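Local coordinates for glutamine amidotransferase type-2 domain-containing protein (Pseudomonas aeruginosa PAO1, PDB 1TE5) that probably acts as a class-II (Ntn-type) glutamine amidotransferase, releasing ammonia from glutamine for transfer to an acceptor that is not known, at residues I38-G43 with I69-V74; D176-F181 with L245-E250; R44-F49 with G100-F105; T13-S18 with V209-E214. One frame throughout, in Å; residues are numbered along the deposited sequence.

Contact 1 (I38-G43 with I69-V74); sequences IAFYEG and IKSETV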
# COMPACT_ATOMS: atom_id res chain seq x y z
N ILE A 38 -4.71 1.99 -8.57
CA ILE A 38 -3.77 3.00 -9.02
C ILE A 38 -2.63 3.11 -8.03
O ILE A 38 -2.83 3.47 -6.87
CB ILE A 38 -4.45 4.38 -9.14
CG1 ILE A 38 -5.60 4.31 -10.15
CG2 ILE A 38 -3.44 5.43 -9.55
CD1 ILE A 38 -6.53 5.50 -10.09
N ALA A 39 -1.43 2.75 -8.48
CA ALA A 39 -0.24 2.83 -7.66
C ALA A 39 0.68 3.84 -8.32
O ALA A 39 0.70 3.96 -9.54
CB ALA A 39 0.44 1.48 -7.58
N PHE A 40 1.36 4.64 -7.52
CA PHE A 40 2.29 5.62 -8.04
C PHE A 40 3.41 5.88 -7.05
O PHE A 40 3.29 5.54 -5.87
CB PHE A 40 1.58 6.92 -8.46
CG PHE A 40 0.86 7.61 -7.35
CD1 PHE A 40 1.47 8.66 -6.65
CD2 PHE A 40 -0.44 7.25 -7.02
CE1 PHE A 40 0.79 9.34 -5.63
CE2 PHE A 40 -1.14 7.92 -6.01
CZ PHE A 40 -0.52 8.97 -5.32
N TYR A 41 4.51 6.45 -7.52
CA TYR A 41 5.66 6.69 -6.66
C TYR A 41 5.93 8.12 -6.25
O TYR A 41 5.68 9.05 -6.99
CB TYR A 41 6.90 6.10 -7.30
CG TYR A 41 6.80 4.61 -7.52
CD1 TYR A 41 6.05 4.09 -8.56
CD2 TYR A 41 7.46 3.73 -6.67
CE1 TYR A 41 5.95 2.72 -8.76
CE2 TYR A 41 7.36 2.36 -6.85
CZ TYR A 41 6.61 1.87 -7.90
OH TYR A 41 6.52 0.51 -8.08
N GLU A 42 6.50 8.26 -5.06
CA GLU A 42 6.88 9.54 -4.48
C GLU A 42 8.29 9.34 -3.93
O GLU A 42 8.53 9.22 -2.73
CB GLU A 42 5.94 9.85 -3.32
CG GLU A 42 5.56 11.30 -3.16
CD GLU A 42 4.30 11.47 -2.33
OE1 GLU A 42 3.19 11.26 -2.89
OE2 GLU A 42 4.41 11.81 -1.14
N GLY A 43 9.22 9.26 -4.88
CA GLY A 43 10.60 8.96 -4.54
C GLY A 43 10.67 7.43 -4.65
O GLY A 43 10.28 6.89 -5.69
N ILE A 69 -2.12 14.15 -6.74
CA ILE A 69 -1.11 13.22 -7.21
C ILE A 69 -0.07 13.90 -8.10
O ILE A 69 -0.41 14.74 -8.94
CB ILE A 69 -1.75 12.05 -7.99
CG1 ILE A 69 -2.77 11.31 -7.12
CG2 ILE A 69 -0.67 11.09 -8.48
CD1 ILE A 69 -3.44 10.15 -7.82
N LYS A 70 1.19 13.53 -7.92
CA LYS A 70 2.28 14.09 -8.71
C LYS A 70 3.47 13.14 -8.65
O LYS A 70 4.23 13.14 -7.68
CB LYS A 70 2.66 15.46 -8.16
CG LYS A 70 3.52 16.29 -9.09
CD LYS A 70 4.10 17.52 -8.40
CE LYS A 70 3.03 18.55 -8.05
NZ LYS A 70 2.50 19.26 -9.25
N SER A 71 3.63 12.32 -9.69
CA SER A 71 4.72 11.35 -9.74
C SER A 71 5.33 11.14 -11.13
O SER A 71 4.89 11.73 -12.12
CB SER A 71 4.27 10.01 -9.18
OG SER A 71 3.08 9.57 -9.79
N GLU A 72 6.40 10.34 -11.16
CA GLU A 72 7.09 10.02 -12.40
C GLU A 72 6.70 8.64 -12.89
O GLU A 72 6.88 8.33 -14.07
CB GLU A 72 8.61 10.05 -12.19
CG GLU A 72 9.14 11.40 -11.74
CD GLU A 72 10.66 11.46 -11.73
OE1 GLU A 72 11.21 12.46 -12.23
OE2 GLU A 72 11.31 10.52 -11.24
N THR A 73 6.14 7.82 -12.01
CA THR A 73 5.75 6.45 -12.35
C THR A 73 4.37 6.08 -11.80
O THR A 73 4.15 6.06 -10.58
CB THR A 73 6.78 5.42 -11.83
OG1 THR A 73 8.10 5.83 -12.21
CG2 THR A 73 6.50 4.04 -12.41
N VAL A 74 3.46 5.75 -12.70
CA VAL A 74 2.11 5.38 -12.34
C VAL A 74 1.71 4.09 -13.04
O VAL A 74 1.93 3.94 -14.23
CB VAL A 74 1.11 6.47 -12.77
CG1 VAL A 74 -0.32 6.03 -12.48
CG2 VAL A 74 1.44 7.78 -12.06
O HOH W 1 7.78 9.42 -8.85
O HOH W 2 2.38 13.15 -5.15
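Phe40 of strand 35-42 packs its ring against Ile69 and its CB against Val74, where the chain 69-74 turns a corner at Glu72 and passes from a small four-stranded antiparallel sheet into the seven-stranded antiparallel sheet of this Ntn-type fold. Phe40 and Val74 form a non-hydrogen-bonded antiparallel pair, with both side chains on the same face of the sheet. Phe40 CB has Ser71 OG at 3.3 Å, Thr73 O close by and Val74 CG2 at 3.7 Å; Ser71 OG also nears CD1. A chi1 of 60° sets CG between the backbone N and the carbonyl carbon. Ile69 CG2 stands 3.6 Å from the ring centroid, only 11° off the normal: a CH-pi contact over the middle of the face. Farther out, CE2 meets Ile69 CD1 and the tip CZ meets Ile69 CG1 at 3.7 Å. A flat aromatic ring suits this place because CG2 of the branched isoleucine can sit over the ring centre while CG1 and CD1 reach CZ and CE2.

Tyr41, next in the strand, turns to the other side. Its N donates to Thr73 O (3.1 Å), nearly in line with the carbonyl, while the same oxygen lies at the edge of the Tyr41 ring and Thr73 CB packs on CD1. The phenol OH reaches Thr104 OG1 and Tyr102 O. The hydroxyl of Ser71 is buried with no polar partner in the model. At the corner, one water gives a hydrogen to Tyr41 O and accepts one from Glu72 N, each at 2.8 Å.

Contact 2 (D176-F181 with L245-E250); sequences DGDWLF and LWWGGE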
# COMPACT_ATOMS: atom_id res chain seq x y z
N ASP A 176 9.85 -0.78 -10.79
CA ASP A 176 10.47 -0.77 -9.47
C ASP A 176 10.53 0.68 -8.94
O ASP A 176 11.23 0.98 -7.97
CB ASP A 176 11.90 -1.31 -9.61
CG ASP A 176 12.94 -0.32 -10.15
OD1 ASP A 176 12.57 0.65 -10.85
OD2 ASP A 176 14.14 -0.53 -9.88
N GLY A 177 9.81 1.57 -9.63
CA GLY A 177 9.77 2.97 -9.25
C GLY A 177 10.65 3.83 -10.13
O GLY A 177 10.52 5.05 -10.13
N ASP A 178 11.61 3.19 -10.81
CA ASP A 178 12.52 3.88 -11.72
C ASP A 178 11.96 3.74 -13.14
O ASP A 178 11.44 4.68 -13.73
CB ASP A 178 13.93 3.25 -11.71
CG ASP A 178 14.74 3.59 -10.46
OD1 ASP A 178 15.64 2.79 -10.12
OD2 ASP A 178 14.51 4.66 -9.86
N TRP A 179 12.17 2.55 -13.68
CA TRP A 179 11.72 2.21 -15.01
C TRP A 179 10.34 1.59 -14.97
O TRP A 179 9.88 1.11 -13.93
CB TRP A 179 12.71 1.22 -15.64
CG TRP A 179 13.15 0.14 -14.70
CD1 TRP A 179 14.28 0.13 -13.93
CD2 TRP A 179 12.43 -1.06 -14.37
NE1 TRP A 179 14.31 -1.00 -13.14
CE2 TRP A 179 13.18 -1.74 -13.39
CE3 TRP A 179 11.22 -1.61 -14.79
CZ2 TRP A 179 12.77 -2.95 -12.84
CZ3 TRP A 179 10.80 -2.81 -14.24
CH2 TRP A 179 11.58 -3.47 -13.27
N LEU A 180 9.71 1.54 -16.13
CA LEU A 180 8.39 0.96 -16.26
C LEU A 180 8.44 -0.01 -17.41
O LEU A 180 8.53 0.40 -18.56
CB LEU A 180 7.36 2.07 -16.52
CG LEU A 180 5.89 1.74 -16.78
CD1 LEU A 180 5.43 0.59 -15.93
CD2 LEU A 180 5.07 2.97 -16.47
N PHE A 181 8.46 -1.29 -17.09
CA PHE A 181 8.49 -2.34 -18.09
C PHE A 181 7.09 -2.59 -18.63
O PHE A 181 6.13 -2.72 -17.88
CB PHE A 181 9.06 -3.62 -17.47
CG PHE A 181 9.14 -4.78 -18.42
CD1 PHE A 181 8.33 -5.89 -18.25
CD2 PHE A 181 10.05 -4.77 -19.47
CE1 PHE A 181 8.42 -6.98 -19.11
CE2 PHE A 181 10.15 -5.86 -20.33
CZ PHE A 181 9.33 -6.97 -20.15
N LEU A 245 10.97 -0.78 -22.44
CA LEU A 245 11.42 -0.39 -21.12
C LEU A 245 11.48 1.12 -21.14
O LEU A 245 12.16 1.72 -21.98
CB LEU A 245 12.79 -0.98 -20.78
CG LEU A 245 13.20 -0.80 -19.31
CD1 LEU A 245 12.16 -1.43 -18.40
CD2 LEU A 245 14.56 -1.42 -19.07
N TRP A 246 10.71 1.71 -20.24
CA TRP A 246 10.62 3.15 -20.10
C TRP A 246 11.37 3.58 -18.87
O TRP A 246 11.62 2.78 -17.97
CB TRP A 246 9.16 3.58 -19.97
CG TRP A 246 8.35 3.26 -21.14
CD1 TRP A 246 7.60 2.13 -21.35
CD2 TRP A 246 8.20 4.06 -22.32
NE1 TRP A 246 7.00 2.18 -22.58
CE2 TRP A 246 7.35 3.36 -23.20
CE3 TRP A 246 8.71 5.30 -22.72
CZ2 TRP A 246 7.00 3.86 -24.46
CZ3 TRP A 246 8.36 5.80 -23.97
CH2 TRP A 246 7.51 5.08 -24.83
N TRP A 247 11.74 4.85 -18.85
CA TRP A 247 12.43 5.47 -17.73
C TRP A 247 12.57 6.92 -18.14
O TRP A 247 13.14 7.21 -19.20
CB TRP A 247 13.81 4.82 -17.50
CG TRP A 247 14.42 5.16 -16.17
CD1 TRP A 247 13.99 6.11 -15.29
CD2 TRP A 247 15.57 4.55 -15.57
NE1 TRP A 247 14.79 6.12 -14.17
CE2 TRP A 247 15.77 5.18 -14.32
CE3 TRP A 247 16.45 3.54 -15.97
CZ2 TRP A 247 16.81 4.82 -13.46
CZ3 TRP A 247 17.48 3.18 -15.11
CH2 TRP A 247 17.65 3.82 -13.87
N GLY A 248 12.03 7.82 -17.33
CA GLY A 248 12.09 9.23 -17.64
C GLY A 248 11.28 9.60 -18.88
O GLY A 248 11.54 10.62 -19.52
N GLY A 249 10.28 8.79 -19.20
CA GLY A 249 9.44 9.03 -20.36
C GLY A 249 10.12 8.66 -21.66
O GLY A 249 9.54 8.80 -22.74
N GLU A 250 11.37 8.22 -21.58
CA GLU A 250 12.12 7.84 -22.77
C GLU A 250 12.23 6.35 -22.91
O GLU A 250 12.21 5.62 -21.92
CB GLU A 250 13.53 8.44 -22.73
CG GLU A 250 13.59 9.97 -22.82
CD GLU A 250 13.20 10.51 -24.19
OE1 GLU A 250 12.80 9.73 -25.08
OE2 GLU A 250 13.31 11.74 -24.38
O HOH W 3 10.71 7.89 -14.81
O HOH W 4 13.99 7.13 -11.25
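Leu180 and Trp246 exchange two backbone hydrogen bonds, Leu180 N to Trp246 O at 2.9 Å and Trp246 N to Leu180 O at 3.0 Å, making a hydrogen-bonded antiparallel pair. Beyond Trp247 the chain reverses in a type I' turn, with Gly248 and Gly249 at its positive-phi corners. In the loop ahead of strand 180-183 is an Asx turn: Asp176 OD1 accepts from Asp178 N at 2.7 Å.

Among the aromatic contacts, the edge of Trp179 is directed at the face of Trp247, planes 75° apart. Asp178 CB lies 3.5 Å above the same Trp247 ring system, toward its rim, and a water joins Asp178 OD2 to Trp247 NE1; the carboxylate also forms a salt bridge with Arg101. The indole face takes Asp178 CB while its NE1 bonds water.

Apolar packing centres on Leu245 CD1, which meets Trp179 CE3 at 3.7 Å and Phe181 CB at 3.9 Å. Leucine suits this spot because one methyl can touch the Trp179 ring and Phe181 CB at once.

Strand 243-247 lies between 180-183 and 250-253 in the six-stranded sheet; Val150 of helix 150-165 packs on Trp179, Leu245 and Trp247, while Leu180 and Trp246 touch Ile224 of strand 220-225.

Contact 3 (R44-F49 with G100-F105); sequences RGVRLF and GRYWTF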
# COMPACT_ATOMS: atom_id res chain seq x y z
N ARG A 44 11.17 6.75 -3.62
CA ARG A 44 11.20 5.29 -3.65
C ARG A 44 9.93 4.73 -3.05
O ARG A 44 9.62 3.55 -3.22
CB ARG A 44 12.43 4.74 -2.92
CG ARG A 44 13.70 4.90 -3.74
CD ARG A 44 14.95 4.52 -2.98
NE ARG A 44 16.11 5.21 -3.55
CZ ARG A 44 17.26 4.62 -3.86
NH1 ARG A 44 18.24 5.35 -4.37
NH2 ARG A 44 17.44 3.32 -3.64
N GLY A 45 9.20 5.58 -2.33
CA GLY A 45 7.95 5.18 -1.71
C GLY A 45 6.83 5.02 -2.73
O GLY A 45 6.86 5.65 -3.78
N VAL A 46 5.84 4.20 -2.42
CA VAL A 46 4.72 3.96 -3.33
C VAL A 46 3.37 4.11 -2.64
O VAL A 46 3.22 3.74 -1.47
CB VAL A 46 4.82 2.55 -3.99
CG1 VAL A 46 4.89 1.48 -2.93
CG2 VAL A 46 3.63 2.28 -4.87
N ARG A 47 2.42 4.71 -3.34
CA ARG A 47 1.07 4.87 -2.80
C ARG A 47 0.13 3.96 -3.58
O ARG A 47 0.22 3.86 -4.80
CB ARG A 47 0.60 6.32 -2.93
CG ARG A 47 1.39 7.30 -2.09
CD ARG A 47 0.70 8.64 -2.07
NE ARG A 47 1.49 9.66 -1.38
CZ ARG A 47 1.40 9.94 -0.08
NH1 ARG A 47 2.15 10.90 0.44
NH2 ARG A 47 0.55 9.27 0.69
N LEU A 48 -0.77 3.29 -2.88
CA LEU A 48 -1.70 2.38 -3.53
C LEU A 48 -3.15 2.61 -3.10
O LEU A 48 -3.47 2.61 -1.90
CB LEU A 48 -1.31 0.93 -3.24
CG LEU A 48 -2.19 -0.18 -3.82
CD1 LEU A 48 -2.14 -0.18 -5.35
CD2 LEU A 48 -1.74 -1.51 -3.26
N PHE A 49 -4.02 2.81 -4.09
CA PHE A 49 -5.44 3.01 -3.86
C PHE A 49 -6.10 2.00 -4.77
O PHE A 49 -5.87 2.01 -5.98
CB PHE A 49 -5.87 4.42 -4.28
CG PHE A 49 -5.10 5.53 -3.63
CD1 PHE A 49 -3.97 6.07 -4.25
CD2 PHE A 49 -5.50 6.06 -2.40
CE1 PHE A 49 -3.26 7.12 -3.66
CE2 PHE A 49 -4.79 7.11 -1.80
CZ PHE A 49 -3.66 7.63 -2.44
N GLY A 100 15.28 -3.89 -2.15
CA GLY A 100 15.13 -2.59 -1.52
C GLY A 100 14.35 -1.59 -2.36
O GLY A 100 14.47 -0.38 -2.17
N ARG A 101 13.58 -2.12 -3.31
CA ARG A 101 12.74 -1.31 -4.19
C ARG A 101 11.33 -1.92 -4.17
O ARG A 101 11.18 -3.13 -4.08
CB ARG A 101 13.25 -1.34 -5.64
CG ARG A 101 14.73 -1.08 -5.84
CD ARG A 101 15.19 0.27 -5.29
NE ARG A 101 14.47 1.40 -5.88
CZ ARG A 101 15.06 2.40 -6.53
NH1 ARG A 101 14.31 3.38 -7.02
NH2 ARG A 101 16.38 2.42 -6.69
N TYR A 102 10.29 -1.09 -4.19
CA TYR A 102 8.93 -1.64 -4.21
C TYR A 102 8.58 -1.93 -5.66
O TYR A 102 8.70 -1.06 -6.52
CB TYR A 102 7.91 -0.66 -3.60
CG TYR A 102 7.98 -0.54 -2.09
CD1 TYR A 102 8.26 0.69 -1.48
CD2 TYR A 102 7.76 -1.65 -1.26
CE1 TYR A 102 8.33 0.80 -0.10
CE2 TYR A 102 7.84 -1.54 0.13
CZ TYR A 102 8.13 -0.31 0.70
OH TYR A 102 8.24 -0.19 2.06
N TRP A 103 8.21 -3.16 -5.96
CA TRP A 103 7.84 -3.51 -7.32
C TRP A 103 6.34 -3.45 -7.46
O TRP A 103 5.61 -3.90 -6.57
CB TRP A 103 8.34 -4.91 -7.68
CG TRP A 103 9.77 -4.95 -8.10
CD1 TRP A 103 10.84 -4.42 -7.43
CD2 TRP A 103 10.30 -5.56 -9.29
NE1 TRP A 103 12.00 -4.67 -8.12
CE2 TRP A 103 11.70 -5.37 -9.26
CE3 TRP A 103 9.73 -6.25 -10.36
CZ2 TRP A 103 12.54 -5.85 -10.27
CZ3 TRP A 103 10.56 -6.74 -11.36
CH2 TRP A 103 11.95 -6.53 -11.30
N THR A 104 5.86 -2.94 -8.59
CA THR A 104 4.43 -2.82 -8.86
C THR A 104 4.10 -3.62 -10.12
O THR A 104 4.83 -3.57 -11.10
CB THR A 104 4.02 -1.33 -9.00
OG1 THR A 104 4.17 -0.66 -7.73
CG2 THR A 104 2.57 -1.21 -9.42
N PHE A 105 3.00 -4.38 -10.09
CA PHE A 105 2.61 -5.22 -11.21
C PHE A 105 1.11 -5.13 -11.55
O PHE A 105 0.25 -5.18 -10.67
CB PHE A 105 2.99 -6.66 -10.86
CG PHE A 105 2.63 -7.68 -11.91
CD1 PHE A 105 3.53 -8.04 -12.90
CD2 PHE A 105 1.42 -8.37 -11.84
CE1 PHE A 105 3.24 -9.06 -13.80
CE2 PHE A 105 1.12 -9.39 -12.74
CZ PHE A 105 2.03 -9.74 -13.72
O HOH W 5 10.74 1.50 -4.87
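Tyr102 N donates to a water at 2.7 Å, and the water in turn gives a hydrogen to Arg44 O at 2.9 Å, bridging strand 101-108 and the turn that leads into strand 45-51, two strands of different sheets. Strand 45-51 is the outermost strand of the seven-stranded sheet within the chain, and 101-108 is part of the six-stranded one. No backbone pairing joins them; side chains and water make the contact in this Ntn-type sandwich of sheets.

Beyond the water, the guanidinium of Arg44 lies nearly flat on that of Arg101, planes 23° apart, with NH2 of Arg44 3.4 Å from NH2 of Arg101. The two side chains reach this stack differently: Arg44 is extended from CG to NE, whereas Arg101 bends at both chi2 (-58°) and chi3 (-58°). Arginine suits this exposed edge because its long chain and flat head can stack while its edges point to other partners. Arg101 NH1 also makes a salt bridge to Asp178.

Farther in, Val46 CG1 packs at 3.8 Å on both CB and CD1 of Tyr102, and Val46 CG2 approaches Thr104 OG1, a hydroxyl already bonded to Tyr41 OH. A small branched valine fits beside the larger ring. Val124 of the second subunit packs on both Arg44 and Tyr102.

Two like charges stacked so closely would normally repel, so the Asp178 carboxylate, together with solvent at this surface, probably offsets part of the cost.

Contact 4 (T13-S18 with V209-E214); sequences TDIVFS and VDFHAE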
# COMPACT_ATOMS: atom_id res chain seq x y z
N THR A 13 4.87 14.76 -12.38
CA THR A 13 3.73 15.41 -13.05
C THR A 13 2.36 15.09 -12.46
O THR A 13 2.14 14.02 -11.88
CB THR A 13 3.70 15.16 -14.60
OG1 THR A 13 2.89 14.03 -14.92
CG2 THR A 13 5.09 14.94 -15.15
N ASP A 14 1.45 16.06 -12.59
CA ASP A 14 0.08 15.93 -12.09
C ASP A 14 -0.77 14.98 -12.92
O ASP A 14 -0.65 14.94 -14.15
CB ASP A 14 -0.59 17.30 -12.08
CG ASP A 14 -0.02 18.23 -11.05
OD1 ASP A 14 0.02 17.85 -9.86
OD2 ASP A 14 0.39 19.35 -11.43
N ILE A 15 -1.62 14.22 -12.23
CA ILE A 15 -2.54 13.28 -12.86
C ILE A 15 -3.83 13.28 -12.03
O ILE A 15 -3.84 12.79 -10.90
CB ILE A 15 -2.00 11.83 -12.85
CG1 ILE A 15 -0.61 11.78 -13.47
CG2 ILE A 15 -2.91 10.93 -13.66
CD1 ILE A 15 -0.08 10.38 -13.58
N VAL A 16 -4.90 13.86 -12.55
CA VAL A 16 -6.15 13.87 -11.80
C VAL A 16 -7.11 12.80 -12.31
O VAL A 16 -7.44 12.74 -13.50
CB VAL A 16 -6.85 15.25 -11.81
CG1 VAL A 16 -5.89 16.34 -11.39
CG2 VAL A 16 -7.44 15.56 -13.16
N PHE A 17 -7.46 11.88 -11.42
CA PHE A 17 -8.40 10.84 -11.77
C PHE A 17 -9.76 11.32 -11.30
O PHE A 17 -9.90 11.77 -10.16
CB PHE A 17 -8.08 9.52 -11.07
CG PHE A 17 -6.97 8.76 -11.71
CD1 PHE A 17 -5.64 9.12 -11.46
CD2 PHE A 17 -7.24 7.69 -12.56
CE1 PHE A 17 -4.60 8.41 -12.05
CE2 PHE A 17 -6.20 6.98 -13.15
CZ PHE A 17 -4.87 7.34 -12.90
N SER A 18 -10.73 11.24 -12.19
CA SER A 18 -12.09 11.63 -11.88
C SER A 18 -12.98 10.47 -12.27
O SER A 18 -13.15 10.18 -13.45
CB SER A 18 -12.51 12.88 -12.67
OG SER A 18 -11.82 14.05 -12.25
N VAL A 209 -8.94 11.28 -16.83
CA VAL A 209 -7.64 11.56 -16.24
C VAL A 209 -7.05 12.74 -16.98
O VAL A 209 -6.77 12.68 -18.17
CB VAL A 209 -6.71 10.33 -16.26
CG1 VAL A 209 -6.88 9.51 -17.52
CG2 VAL A 209 -5.27 10.77 -16.09
N ASP A 210 -6.95 13.86 -16.27
CA ASP A 210 -6.44 15.09 -16.85
C ASP A 210 -4.97 15.30 -16.59
O ASP A 210 -4.47 15.00 -15.51
CB ASP A 210 -7.21 16.30 -16.32
CG ASP A 210 -8.67 16.27 -16.71
OD1 ASP A 210 -9.50 15.89 -15.84
OD2 ASP A 210 -8.99 16.63 -17.86
N PHE A 211 -4.32 15.89 -17.59
CA PHE A 211 -2.90 16.22 -17.54
C PHE A 211 -2.78 17.72 -17.78
O PHE A 211 -3.56 18.31 -18.52
CB PHE A 211 -2.15 15.44 -18.62
CG PHE A 211 -2.03 13.97 -18.33
CD1 PHE A 211 -2.99 13.08 -18.79
CD2 PHE A 211 -0.96 13.47 -17.60
CE1 PHE A 211 -2.88 11.71 -18.53
CE2 PHE A 211 -0.84 12.11 -17.33
CZ PHE A 211 -1.80 11.23 -17.80
N HIS A 212 -1.82 18.34 -17.09
CA HIS A 212 -1.62 19.79 -17.21
C HIS A 212 -0.55 20.14 -18.24
O HIS A 212 -0.15 19.29 -19.04
CB HIS A 212 -1.24 20.39 -15.85
CG HIS A 212 -2.27 20.17 -14.78
ND1 HIS A 212 -2.02 20.38 -13.44
CD2 HIS A 212 -3.56 19.75 -14.86
CE1 HIS A 212 -3.10 20.10 -12.74
NE2 HIS A 212 -4.05 19.72 -13.57
N ALA A 213 -0.17 21.41 -18.26
CA ALA A 213 0.86 21.92 -19.17
C ALA A 213 2.23 21.51 -18.62
O ALA A 213 2.32 20.95 -17.53
CB ALA A 213 0.76 23.42 -19.29
N GLU A 214 3.29 21.83 -19.35
CA GLU A 214 4.64 21.47 -18.93
C GLU A 214 5.16 22.25 -17.73
O GLU A 214 4.90 23.44 -17.57
CB GLU A 214 5.62 21.59 -20.09
CG GLU A 214 6.06 23.02 -20.44
CD GLU A 214 5.05 23.78 -21.29
OE1 GLU A 214 5.08 25.04 -21.24
OE2 GLU A 214 4.26 23.14 -22.01
O HOH W 6 0.61 16.98 -15.94
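Ile15 and Val209 lie side by side and point the same way, with CG2 of Ile15 only 3.4 Å from CG2 of Val209, tighter than usual for two methyl groups. Ile15 also runs alongside Phe211, its CG1 3.9 Å from ring atom CE2. A beta-branched residue suits this place because it offers two separate branches: CG2, anti to the backbone N, serves the valine, and CG1, anti to the carbonyl carbon (chi1 -53°), serves the phenylalanine. Met7 of strand 4-9 touches Ile15 and Phe211, so this apolar face packs toward the seven-stranded sheet.

The opposite face of the ribbon carries Val16 and Asp210, an antiparallel hydrogen-bonded pair in the four-stranded sheet. Val16 N donates to Asp210 O at 3.2 Å and Asp210 N to Val16 O at 3.0 Å. Their side chains cross, Val16 CG2 touching Asp210 CB, while the carboxylate of Asp210, suited to this partly exposed face, forms a salt bridge with Arg201.

Past the paired residues, the Asp14 carboxylate and the His212 ring are inclined at 51°. His212 ND1 gives a weak hydrogen bond to Asp14 OD2, 3.3 Å and bent to 126°, and a water also links Asp14 O to His212 N.

Asp14 has a stronger partner in Lys70, so the histidine adds only a modest attraction; the nearby carboxylate would nonetheless tend to favour a protonated imidazole at this exposed end.

Overall arrangement
Contacts 1 and 2 are buried, contact 3 is at the surface by the second subunit, and contact 4 is partly buried. Contacts 1 and 3 share the seven-stranded sheet through neighbouring strands 35-42 and 45-51, and contacts 2 and 3 share the six-stranded one. Contact 1 also reaches the small sheet of contact 4, where Ser71 pairs with Thr13. Contacts 2 and 4 are about 19 Å apart between centres and do not touch. Regular two-bond strand pairing marks contacts 2 and 4; contact 1 has a single direct backbone bond, and contact 3 relies on water and side chains. Aromatic packing prevails in the buried pair, charged groups toward the surface.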